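Local coordinates for protein putative acyl-CoA dehydrogenase (Burkholderia xenovorans, PDB 5JSC) that belongs to the acyl-CoA dehydrogenase family of flavoproteins and binds flavin-adenine dinucleotide, at residues Glu38-Ala43 against Arg62-Ala67. Sequence-based numbering, arbitrary orientation. Where two conformers were deposited one is given.
Sequences EAWCRA and RELGAA
The indole of Trp40 meets Leu64 over one face, Ala67 obliquely on its pyrrole side and Glu63 obliquely beside its benzene side. The contact illustrates how one large aromatic can join two helices, 28-44 and 53-66, both in the N-terminal domain of the acyl-CoA dehydrogenase fold. Methyl CD2 of Leu64 makes a CH-pi contact, 3.7 Å from the centroid of the Trp40 six-membered ring and 17° off the ring normal. The nearest ring atom to Leu64 CD2 is Trp40 CH2, at 3.6 Å. The CA–CB bond of Trp40 already points toward helix 53-66, and with CG anti to the backbone N (chi1 -176°) the indole extends on to it. The indole bridges two backbones whose nearest CA atoms, those of Trp40 and Ala67, are 8.4 Å apart. Around this pair, Leu98 of helix 88-101 and Leu45 also touch Trp40, Trp69 meets it edge-to-face, and Leu64 rests on Trp69 and Leu70 as well. Glu63 crosses the indole at about a right angle, its carboxylate plane turned 71° from the ring; Glu63 CB and OE1 each lie 4.1 Å from Trp40 CZ2, a looser approach than that of Leu64. On the pyrrole side, the CB methyl of Ala67 lies equally close, at 3.8 Å, to CD1 and NE1 of Trp40.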
ATOM      1  N   GLU C  38      29.562  14.967 -10.704  1.00 14.58           N
ATOM      2  CA  GLU C  38      28.522  15.480 -11.597  1.00 15.58           C
ATOM      3  C   GLU C  38      29.122  16.077 -12.864  1.00 14.58           C
ATOM      4  O   GLU C  38      28.628  15.828 -13.975  1.00 16.62           O
ATOM      5  CB  GLU C  38      27.656  16.516 -10.879  1.00 16.42           C
ATOM      6  CG  GLU C  38      26.642  17.238 -11.782  1.00 19.23           C
ATOM      7  CD  GLU C  38      25.606  16.318 -12.431  1.00 20.51           C
ATOM      8  OE1 GLU C  38      25.375  15.200 -11.924  1.00 18.35           O
ATOM      9  OE2 GLU C  38      25.007  16.728 -13.451  1.00 23.37           O
ATOM     10  N   ALA C  39      30.183  16.879 -12.723  1.00 16.05           N
ATOM     11  CA  ALA C  39      30.833  17.446 -13.897  1.00 17.29           C
ATOM     12  C   ALA C  39      31.422  16.356 -14.784  1.00 16.60           C
ATOM     13  O   ALA C  39      31.364  16.451 -16.019  1.00 18.05           O
ATOM     14  CB  ALA C  39      31.921  18.435 -13.472  1.00 17.46           C
ATOM     15  N   TRP C  40      32.006  15.317 -14.176  1.00 16.55           N
ATOM     16  CA  TRP C  40      32.521  14.206 -14.968  1.00 16.53           C
ATOM     17  C   TRP C  40      31.400  13.550 -15.767  1.00 17.54           C
ATOM     18  O   TRP C  40      31.559  13.258 -16.958  1.00 17.20           O
ATOM     19  CB  TRP C  40      33.229  13.181 -14.064  1.00 16.02           C
ATOM     20  CG  TRP C  40      33.864  12.050 -14.859  1.00 17.89           C
ATOM     21  CD1 TRP C  40      35.152  11.994 -15.320  1.00 19.15           C
ATOM     22  CD2 TRP C  40      33.224  10.848 -15.319  1.00 18.26           C
ATOM     23  NE1 TRP C  40      35.353  10.829 -16.029  1.00 20.22           N
ATOM     24  CE2 TRP C  40      34.186  10.111 -16.044  1.00 18.64           C
ATOM     25  CE3 TRP C  40      31.936  10.324 -15.185  1.00 17.46           C
ATOM     26  CZ2 TRP C  40      33.897   8.881 -16.632  1.00 18.82           C
ATOM     27  CZ3 TRP C  40      31.647   9.101 -15.773  1.00 16.33           C
ATOM     28  CH2 TRP C  40      32.625   8.394 -16.489  1.00 18.60           C
ATOM     29  N   CYS C  41      30.245  13.341 -15.132  1.00 16.88           N
ATOM     30  CA  CYS C  41      29.108  12.742 -15.829  1.00 17.15           C
ATOM     31  C   CYS C  41      28.638  13.602 -16.995  1.00 18.76           C
ATOM     32  O   CYS C  41      28.350  13.081 -18.080  1.00 20.99           O
ATOM     33  CB  CYS C  41      27.958  12.523 -14.852  1.00 16.20           C
ATOM     34  SG  CYS C  41      28.245  11.194 -13.693  1.00 17.05           S
ATOM     35  N   ARG C  42      28.527  14.917 -16.785  1.00 19.33           N
ATOM     36  CA  ARG C  42      28.024  15.791 -17.842  1.00 22.69           C
ATOM     37  C   ARG C  42      28.960  15.822 -19.037  1.00 24.10           C
ATOM     38  O   ARG C  42      28.510  16.003 -20.173  1.00 25.95           O
ATOM     39  CB  ARG C  42      27.809  17.204 -17.305  1.00 26.49           C
ATOM     40  CG  ARG C  42      26.548  17.341 -16.478  1.00 31.93           C
ATOM     41  CD  ARG C  42      26.431  18.699 -15.814  1.00 38.38           C
ATOM     42  NE  ARG C  42      25.166  18.810 -15.093  1.00 43.67           N
ATOM     43  CZ  ARG C  42      24.943  19.624 -14.065  1.00 47.96           C
ATOM     44  NH1 ARG C  42      23.749  19.637 -13.483  1.00 50.05           N
ATOM     45  NH2 ARG C  42      25.908  20.408 -13.606  1.00 49.62           N
ATOM     46  N   ALA C  43      30.254  15.639 -18.805  1.00 22.86           N
ATOM     47  CA  ALA C  43      31.228  15.720 -19.882  1.00 25.17           C
ATOM     48  C   ALA C  43      31.514  14.382 -20.548  1.00 28.32           C
ATOM     49  O   ALA C  43      31.971  14.370 -21.697  1.00 32.39           O
ATOM     50  CB  ALA C  43      32.538  16.304 -19.357  1.00 24.56           C
ATOM     51  N   ARG C  62      38.280   2.079 -17.296  1.00 15.55           N
ATOM     52  CA  ARG C  62      39.509   2.808 -17.594  0.54 16.63           C
ATOM     53  C   ARG C  62      39.335   4.307 -17.379  1.00 16.65           C
ATOM     54  O   ARG C  62      40.219   4.962 -16.804  1.00 17.51           O
ATOM     55  CB  ARG C  62      39.958   2.516 -19.027  0.54 20.41           C
ATOM     56  CG  ARG C  62      40.284   1.055 -19.286  0.54 24.89           C
ATOM     57  CD  ARG C  62      40.934   0.857 -20.653  0.54 28.74           C
ATOM     58  NE  ARG C  62      40.059   1.255 -21.755  0.54 32.54           N
ATOM     59  CZ  ARG C  62      39.421   0.403 -22.552  0.54 33.35           C
ATOM     60  NH1 ARG C  62      39.558  -0.903 -22.374  0.54 34.47           N
ATOM     61  NH2 ARG C  62      38.646   0.856 -23.530  0.54 32.78           N
ATOM     62  N   GLU C  63      38.213   4.872 -17.837  1.00 15.93           N
ATOM     63  CA  GLU C  63      37.998   6.314 -17.740  1.00 16.95           C
ATOM     64  C   GLU C  63      37.785   6.747 -16.298  1.00 16.32           C
ATOM     65  O   GLU C  63      38.344   7.758 -15.853  1.00 17.61           O
ATOM     66  CB  GLU C  63      36.797   6.725 -18.589  1.00 19.14           C
ATOM     67  CG  GLU C  63      36.983   6.561 -20.083  1.00 23.24           C
ATOM     68  CD  GLU C  63      35.724   6.903 -20.854  1.00 28.35           C
ATOM     69  OE1 GLU C  63      34.664   7.094 -20.217  1.00 29.71           O
ATOM     70  OE2 GLU C  63      35.795   6.977 -22.098  1.00 30.11           O
ATOM     71  N   LEU C  64      36.936   6.024 -15.566  1.00 15.09           N
ATOM     72  CA  LEU C  64      36.732   6.342 -14.159  1.00 13.76           C
ATOM     73  C   LEU C  64      38.033   6.199 -13.387  1.00 13.31           C
ATOM     74  O   LEU C  64      38.331   7.005 -12.497  1.00 14.81           O
ATOM     75  CB  LEU C  64      35.654   5.433 -13.569  1.00 14.47           C
ATOM     76  CG  LEU C  64      34.216   5.709 -14.018  1.00 16.15           C
ATOM     77  CD1 LEU C  64      33.334   4.526 -13.673  1.00 17.28           C
ATOM     78  CD2 LEU C  64      33.679   6.981 -13.381  1.00 16.08           C
ATOM     79  N   GLY C  65      38.828   5.183 -13.730  1.00 14.10           N
ATOM     80  CA  GLY C  65      40.106   5.000 -13.063  1.00 14.75           C
ATOM     81  C   GLY C  65      41.050   6.156 -13.305  1.00 15.91           C
ATOM     82  O   GLY C  65      41.653   6.686 -12.369  1.00 16.68           O
ATOM     83  N   ALA C  66      41.175   6.576 -14.569  1.00 16.34           N
ATOM     84  CA  ALA C  66      42.087   7.664 -14.902  1.00 18.37           C
ATOM     85  C   ALA C  66      41.669   8.968 -14.239  1.00 17.99           C
ATOM     86  O   ALA C  66      42.526   9.799 -13.913  1.00 20.76           O
ATOM     87  CB  ALA C  66      42.164   7.839 -16.420  1.00 20.73           C
ATOM     88  N   ALA C  67      40.366   9.165 -14.029  1.00 17.34           N
ATOM     89  CA  ALA C  67      39.860  10.383 -13.409  1.00 17.60           C
ATOM     90  C   ALA C  67      39.940  10.362 -11.888  1.00 18.22           C
ATOM     91  O   ALA C  67      39.625  11.380 -11.258  1.00 20.24           O
ATOM     92  CB  ALA C  67      38.416  10.631 -13.845  1.00 18.18           C
TER